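Local atomic coordinates of sugar-binding transport ATP-binding protein (Pyrococcus horikoshii, PDB entry 1V43), a protein that probably binds and hydrolyses ATP as the nucleotide-binding subunit of an ABC transporter that takes up sugars. Residues H361-D364 and K369-V372; K8-K13 and E159-L164. All coordinates share one frame; numbering follows the deposited sequence.

Overall arrangement
Interaction 2 comes first along the chain and is complete before interaction 1 begins; their centres lie 36 Å apart, with nearest atoms about 22 Å apart, so they do not touch. Interaction 2 belongs to the ATP-binding cassette, where residues 8-13, leading into strand 12-21 of the antiparallel sheet, meet residues 159-164, leading into strand 162-166 of the mixed sheet that also holds strand 39-43. Interaction 1 lies in the C-terminal region of OB-fold type, where the last residues of the chain, 369-372, fold back on strand 361-364. One contact thus joins two sheets of the cassette, while the other fastens the C-terminus to the edge of a separate five-stranded sheet.

Interaction 1 of 2, residues H361-D364 and K369-V372; sequences HVFD and KAIV
Val362 O takes two backbone N-H groups of the returning tail: Ile371 N lies 2.7 Å from it, nearly in line with the carbonyl, while Val372 N, 2.8 Å from Val362 O, uses a lone pair in the carbonyl plane. Further along, Asp364 N donates to Lys369 O over 2.9 Å, and Phe363 with Ala370 forms a single antiparallel bridge.

The apolar contacts flank these bonds. Ile371 turns its CB toward the strand, and with CG1 beside its own backbone N (chi1 -53°) its CD1 reaches Val362 CG1 at 4.2 Å and lies near the backbone of Asp364. Small Ala370 suits the Phe363 ring, its CB 4.1 Å from CD2 of that ring. Val372 CG2 meets the His361 ring at its edge, 3.9 Å from ND1. With an alanine at Ile371 the reach of CD1 would be lost, and a gap is likely to open beside Val362 CG1 and the Asp364 backbone.

Asp364 sends its carboxylate away from the contact, OD1 accepting from Asp366 N and Thr367 N, both in the loop between the segments, and OD2 bonding to Tyr279 OH. The arrangement is a short antiparallel return of the C-terminal tail onto edge strand 361-364 of the five-stranded sheet in this OB-type region.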
ATOM      1  N   HIS A 361     -10.598 -15.038 -16.338  1.00 31.77           N
ATOM      2  CA  HIS A 361     -11.974 -14.961 -15.853  1.00 34.58           C
ATOM      3  C   HIS A 361     -12.856 -14.319 -16.931  1.00 37.98           C
ATOM      4  O   HIS A 361     -12.367 -13.584 -17.795  1.00 35.31           O
ATOM      5  CB  HIS A 361     -12.050 -14.120 -14.570  1.00 31.47           C
ATOM      6  CG  HIS A 361     -11.180 -14.626 -13.461  1.00 36.03           C
ATOM      7  ND1 HIS A 361     -11.580 -15.621 -12.593  1.00 40.42           N
ATOM      8  CD2 HIS A 361      -9.904 -14.321 -13.122  1.00 33.99           C
ATOM      9  CE1 HIS A 361     -10.586 -15.908 -11.771  1.00 33.32           C
ATOM     10  NE2 HIS A 361      -9.558 -15.133 -12.072  1.00 43.38           N
ATOM     11  N   VAL A 362     -14.153 -14.606 -16.869  1.00 40.33           N
ATOM     12  CA  VAL A 362     -15.131 -14.060 -17.801  1.00 37.63           C
ATOM     13  C   VAL A 362     -16.391 -13.768 -16.991  1.00 37.40           C
ATOM     14  O   VAL A 362     -16.916 -14.652 -16.327  1.00 45.31           O
ATOM     15  CB  VAL A 362     -15.502 -15.073 -18.905  1.00 42.31           C
ATOM     16  CG1 VAL A 362     -16.429 -14.397 -19.925  1.00 34.39           C
ATOM     17  CG2 VAL A 362     -14.243 -15.622 -19.573  1.00 39.39           C
ATOM     18  N   PHE A 363     -16.870 -12.532 -17.030  1.00 36.16           N
ATOM     19  CA  PHE A 363     -18.064 -12.170 -16.275  1.00 35.26           C
ATOM     20  C   PHE A 363     -19.182 -11.678 -17.204  1.00 40.83           C
ATOM     21  O   PHE A 363     -18.930 -10.955 -18.176  1.00 38.55           O
ATOM     22  CB  PHE A 363     -17.747 -11.056 -15.257  1.00 38.25           C
ATOM     23  CG  PHE A 363     -16.533 -11.321 -14.397  1.00 38.58           C
ATOM     24  CD1 PHE A 363     -15.249 -11.102 -14.890  1.00 30.61           C
ATOM     25  CD2 PHE A 363     -16.676 -11.776 -13.083  1.00 42.20           C
ATOM     26  CE1 PHE A 363     -14.120 -11.328 -14.088  1.00 31.96           C
ATOM     27  CE2 PHE A 363     -15.558 -12.009 -12.270  1.00 32.03           C
ATOM     28  CZ  PHE A 363     -14.279 -11.783 -12.778  1.00 38.77           C
ATOM     29  N   ASP A 364     -20.414 -12.074 -16.910  1.00 39.27           N
ATOM     30  CA  ASP A 364     -21.551 -11.622 -17.700  1.00 44.19           C
ATOM     31  C   ASP A 364     -21.515 -10.104 -17.632  1.00 43.20           C
ATOM     32  O   ASP A 364     -21.364  -9.545 -16.554  1.00 47.85           O
ATOM     33  CB  ASP A 364     -22.856 -12.126 -17.090  1.00 45.94           C
ATOM     34  CG  ASP A 364     -24.073 -11.617 -17.828  1.00 39.60           C
ATOM     35  OD1 ASP A 364     -24.356 -10.404 -17.749  1.00 44.23           O
ATOM     36  OD2 ASP A 364     -24.736 -12.434 -18.496  1.00 44.72           O
ATOM     37  N   LYS A 369     -21.630 -11.279 -13.008  1.00 43.09           N
ATOM     38  CA  LYS A 369     -21.369 -12.518 -12.294  1.00 39.46           C
ATOM     39  C   LYS A 369     -20.450 -13.388 -13.118  1.00 41.24           C
ATOM     40  O   LYS A 369     -20.527 -13.412 -14.352  1.00 36.06           O
ATOM     41  CB  LYS A 369     -22.674 -13.258 -11.991  1.00 43.25           C
ATOM     42  CG  LYS A 369     -23.601 -12.449 -11.085  1.00 54.09           C
ATOM     43  CD  LYS A 369     -24.670 -13.296 -10.433  1.00 60.37           C
ATOM     44  CE  LYS A 369     -25.499 -12.455  -9.474  1.00 69.03           C
ATOM     45  NZ  LYS A 369     -26.433 -13.283  -8.661  1.00 76.52           N
ATOM     46  N   ALA A 370     -19.569 -14.097 -12.424  1.00 36.17           N
ATOM     47  CA  ALA A 370     -18.606 -14.959 -13.074  1.00 38.00           C
ATOM     48  C   ALA A 370     -19.225 -16.066 -13.920  1.00 45.15           C
ATOM     49  O   ALA A 370     -20.233 -16.681 -13.549  1.00 38.54           O
ATOM     50  CB  ALA A 370     -17.670 -15.566 -12.034  1.00 38.92           C
ATOM     51  N   ILE A 371     -18.602 -16.295 -15.069  1.00 46.13           N
ATOM     52  CA  ILE A 371     -18.991 -17.338 -16.005  1.00 51.87           C
ATOM     53  C   ILE A 371     -17.709 -18.152 -16.073  1.00 57.77           C
ATOM     54  O   ILE A 371     -17.727 -19.383 -16.104  1.00 62.13           O
ATOM     55  CB  ILE A 371     -19.268 -16.775 -17.404  1.00 52.35           C
ATOM     56  CG1 ILE A 371     -20.273 -15.630 -17.329  1.00 48.84           C
ATOM     57  CG2 ILE A 371     -19.794 -17.872 -18.302  1.00 53.45           C
ATOM     58  CD1 ILE A 371     -20.385 -14.854 -18.620  1.00 47.46           C
ATOM     59  N   VAL A 372     -16.601 -17.409 -16.078  1.00 62.64           N
ATOM     60  CA  VAL A 372     -15.227 -17.916 -16.123  1.00 64.64           C
ATOM     61  C   VAL A 372     -14.940 -18.888 -17.260  1.00 66.19           C
ATOM     62  O   VAL A 372     -15.894 -19.501 -17.776  1.00 67.56           O
ATOM     63  CB  VAL A 372     -14.834 -18.558 -14.760  1.00 64.12           C
ATOM     64  CG1 VAL A 372     -13.464 -19.203 -14.840  1.00 60.30           C
ATOM     65  CG2 VAL A 372     -14.820 -17.493 -13.687  1.00 67.17           C
ATOM     66  OXT VAL A 372     -13.749 -19.023 -17.620  1.00 71.01           O
TER

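Interaction 2 of 2, residues K8-K13 and E159-L164; sequences KMVEVK and EPDVLL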
ATOM      1  N   LYS A   8     -14.677 -20.047  24.937  1.00 42.79           N
ATOM      2  CA  LYS A   8     -15.516 -21.033  24.251  1.00 46.58           C
ATOM      3  C   LYS A   8     -15.523 -20.751  22.754  1.00 42.34           C
ATOM      4  O   LYS A   8     -15.234 -19.629  22.333  1.00 43.61           O
ATOM      5  CB  LYS A   8     -16.961 -20.944  24.741  1.00 51.10           C
ATOM      6  CG  LYS A   8     -17.127 -20.720  26.226  1.00 60.10           C
ATOM      7  CD  LYS A   8     -18.580 -20.418  26.548  1.00 62.02           C
ATOM      8  CE  LYS A   8     -18.767 -20.065  28.012  1.00 66.73           C
ATOM      9  NZ  LYS A   8     -20.165 -19.628  28.271  1.00 66.90           N
ATOM     10  N   MET A   9     -15.841 -21.767  21.955  1.00 36.52           N
ATOM     11  CA  MET A   9     -15.945 -21.592  20.506  1.00 36.87           C
ATOM     12  C   MET A   9     -17.449 -21.492  20.229  1.00 38.77           C
ATOM     13  O   MET A   9     -18.174 -22.483  20.285  1.00 33.58           O
ATOM     14  CB  MET A   9     -15.321 -22.777  19.749  1.00 31.63           C
ATOM     15  CG  MET A   9     -13.806 -22.916  19.968  1.00 37.20           C
ATOM     16  SD  MET A   9     -12.958 -24.167  18.937  1.00 47.39           S
ATOM     17  CE  MET A   9     -13.160 -25.647  19.960  1.00 43.64           C
ATOM     18  N   VAL A  10     -17.911 -20.273  19.956  1.00 36.92           N
ATOM     19  CA  VAL A  10     -19.326 -20.018  19.720  1.00 29.82           C
ATOM     20  C   VAL A  10     -19.718 -19.676  18.275  1.00 30.06           C
ATOM     21  O   VAL A  10     -19.285 -18.666  17.700  1.00 24.75           O
ATOM     22  CB  VAL A  10     -19.814 -18.886  20.660  1.00 31.48           C
ATOM     23  CG1 VAL A  10     -21.268 -18.569  20.403  1.00 31.36           C
ATOM     24  CG2 VAL A  10     -19.603 -19.297  22.105  1.00 31.54           C
ATOM     25  N   GLU A  11     -20.552 -20.525  17.690  1.00 25.20           N
ATOM     26  CA  GLU A  11     -21.017 -20.290  16.336  1.00 21.95           C
ATOM     27  C   GLU A  11     -22.005 -19.129  16.355  1.00 22.42           C
ATOM     28  O   GLU A  11     -22.843 -19.048  17.249  1.00 23.14           O
ATOM     29  CB  GLU A  11     -21.713 -21.533  15.777  1.00 22.58           C
ATOM     30  CG  GLU A  11     -22.380 -21.274  14.454  1.00 22.71           C
ATOM     31  CD  GLU A  11     -22.927 -22.540  13.838  1.00 29.83           C
ATOM     32  OE1 GLU A  11     -22.109 -23.432  13.536  1.00 26.53           O
ATOM     33  OE2 GLU A  11     -24.167 -22.641  13.665  1.00 22.03           O
ATOM     34  N   VAL A  12     -21.895 -18.234  15.374  1.00 22.32           N
ATOM     35  CA  VAL A  12     -22.780 -17.081  15.271  1.00 23.74           C
ATOM     36  C   VAL A  12     -23.591 -17.115  13.975  1.00 23.49           C
ATOM     37  O   VAL A  12     -23.031 -17.235  12.876  1.00 22.95           O
ATOM     38  CB  VAL A  12     -21.980 -15.754  15.315  1.00 24.35           C
ATOM     39  CG1 VAL A  12     -22.920 -14.571  15.113  1.00 20.93           C
ATOM     40  CG2 VAL A  12     -21.288 -15.621  16.650  1.00 22.80           C
ATOM     41  N   LYS A  13     -24.908 -17.012  14.108  1.00 24.62           N
ATOM     42  CA  LYS A  13     -25.800 -17.023  12.941  1.00 24.56           C
ATOM     43  C   LYS A  13     -26.512 -15.698  12.779  1.00 28.61           C
ATOM     44  O   LYS A  13     -27.099 -15.182  13.728  1.00 26.44           O
ATOM     45  CB  LYS A  13     -26.898 -18.078  13.078  1.00 24.41           C
ATOM     46  CG  LYS A  13     -26.498 -19.529  13.102  1.00 26.90           C
ATOM     47  CD  LYS A  13     -27.774 -20.343  13.295  1.00 34.01           C
ATOM     48  CE  LYS A  13     -27.510 -21.796  13.620  1.00 21.01           C
ATOM     49  NZ  LYS A  13     -26.760 -21.919  14.885  1.00 27.79           N
ATOM     50  N   GLU A 159     -12.848 -12.698  28.561  1.00 32.54           N
ATOM     51  CA  GLU A 159     -13.127 -14.008  27.983  1.00 37.94           C
ATOM     52  C   GLU A 159     -14.477 -13.978  27.247  1.00 36.57           C
ATOM     53  O   GLU A 159     -15.400 -14.731  27.560  1.00 39.60           O
ATOM     54  CB  GLU A 159     -13.149 -15.067  29.085  1.00 41.39           C
ATOM     55  CG  GLU A 159     -11.931 -15.037  29.996  1.00 53.16           C
ATOM     56  CD  GLU A 159     -11.840 -16.265  30.883  1.00 61.16           C
ATOM     57  OE1 GLU A 159     -11.334 -17.307  30.412  1.00 63.39           O
ATOM     58  OE2 GLU A 159     -12.289 -16.191  32.046  1.00 61.96           O
ATOM     59  N   PRO A 160     -14.588 -13.120  26.233  1.00 30.75           N
ATOM     60  CA  PRO A 160     -15.824 -12.992  25.463  1.00 28.59           C
ATOM     61  C   PRO A 160     -16.112 -14.245  24.660  1.00 29.03           C
ATOM     62  O   PRO A 160     -15.189 -14.990  24.324  1.00 26.70           O
ATOM     63  CB  PRO A 160     -15.522 -11.810  24.561  1.00 19.37           C
ATOM     64  CG  PRO A 160     -14.095 -12.097  24.176  1.00 22.31           C
ATOM     65  CD  PRO A 160     -13.461 -12.498  25.511  1.00 25.48           C
ATOM     66  N   ASP A 161     -17.388 -14.487  24.371  1.00 25.53           N
ATOM     67  CA  ASP A 161     -17.766 -15.633  23.554  1.00 26.95           C
ATOM     68  C   ASP A 161     -17.591 -15.217  22.104  1.00 24.14           C
ATOM     69  O   ASP A 161     -17.456 -16.047  21.225  1.00 21.47           O
ATOM     70  CB  ASP A 161     -19.226 -16.038  23.787  1.00 36.68           C
ATOM     71  CG  ASP A 161     -19.435 -16.700  25.135  1.00 40.70           C
ATOM     72  OD1 ASP A 161     -18.517 -17.417  25.585  1.00 40.59           O
ATOM     73  OD2 ASP A 161     -20.514 -16.518  25.738  1.00 47.14           O
ATOM     74  N   VAL A 162     -17.597 -13.911  21.865  1.00 22.88           N
ATOM     75  CA  VAL A 162     -17.434 -13.373  20.527  1.00 17.29           C
ATOM     76  C   VAL A 162     -16.600 -12.098  20.611  1.00 23.98           C
ATOM     77  O   VAL A 162     -16.898 -11.187  21.396  1.00 21.57           O
ATOM     78  CB  VAL A 162     -18.804 -13.053  19.877  1.00 23.70           C
ATOM     79  CG1 VAL A 162     -18.592 -12.526  18.475  1.00 23.37           C
ATOM     80  CG2 VAL A 162     -19.681 -14.316  19.828  1.00 18.67           C
ATOM     81  N   LEU A 163     -15.545 -12.054  19.809  1.00 23.62           N
ATOM     82  CA  LEU A 163     -14.635 -10.920  19.778  1.00 22.24           C
ATOM     83  C   LEU A 163     -14.978 -10.106  18.539  1.00 19.08           C
ATOM     84  O   LEU A 163     -15.071 -10.649  17.440  1.00 20.72           O
ATOM     85  CB  LEU A 163     -13.196 -11.432  19.722  1.00 21.19           C
ATOM     86  CG  LEU A 163     -12.074 -10.403  19.773  1.00 29.49           C
ATOM     87  CD1 LEU A 163     -12.214  -9.577  21.047  1.00 24.84           C
ATOM     88  CD2 LEU A 163     -10.722 -11.119  19.752  1.00 29.79           C
ATOM     89  N   LEU A 164     -15.182  -8.812  18.725  1.00 20.57           N
ATOM     90  CA  LEU A 164     -15.569  -7.944  17.632  1.00 21.79           C
ATOM     91  C   LEU A 164     -14.559  -6.822  17.465  1.00 24.94           C
ATOM     92  O   LEU A 164     -14.225  -6.130  18.431  1.00 20.09           O
ATOM     93  CB  LEU A 164     -16.958  -7.339  17.908  1.00 22.68           C
ATOM     94  CG  LEU A 164     -18.110  -8.285  18.253  1.00 24.91           C
ATOM     95  CD1 LEU A 164     -19.347  -7.471  18.618  1.00 21.72           C
ATOM     96  CD2 LEU A 164     -18.401  -9.212  17.066  1.00 28.32           C
TER
HETATM   97  O   HOH W   1     -16.044 -17.982  20.583  1.00 24.25           O
HETATM   98  O   HOH W   2     -16.023 -17.814  25.998  1.00 35.61           O
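Lys8 lays its aliphatic chain across the carboxylate of Asp161. Its CG stands beside the backbone N (chi1 -40°) and the chain is extended from there, bringing CD to 3.2 Å from Asp161 OD1. The ammonium forms a long salt bridge with Asp161, Lys8 NZ being 3.8 Å from Asp161 OD1, so the attraction is probably weak at this range; a long, flexible lysine suits this exposed margin. Asp161 also has its CG beside its own backbone N (chi1 -72°), which brings the carboxylate nearer residues 8-13 than its CB direction alone suggests.

Two waters take the place of direct backbone pairing. One donates to both Lys8 O and Asp161 O and accepts from Val10 N at 3.0 Å. The other accepts from Lys8 N and donates to Asp161 OD1 at 2.6 Å, so this oxygen serves the water as well as the lysine.

Beyond the polar end, the valines make the apolar contacts, their branched, compact side chains suiting a close approach. Val10 points CG2 at Asp161 CB, 3.7 Å away, and Val12 CG2 meets Val162 CG2 at 3.8 Å.

Phe70 of strand 65-70 touches Val10, Val12 and Val162, so it packs against both segments, while Val162 also rests on Ile85 of strand 85-89 and Leu164 packs on helix 50-58.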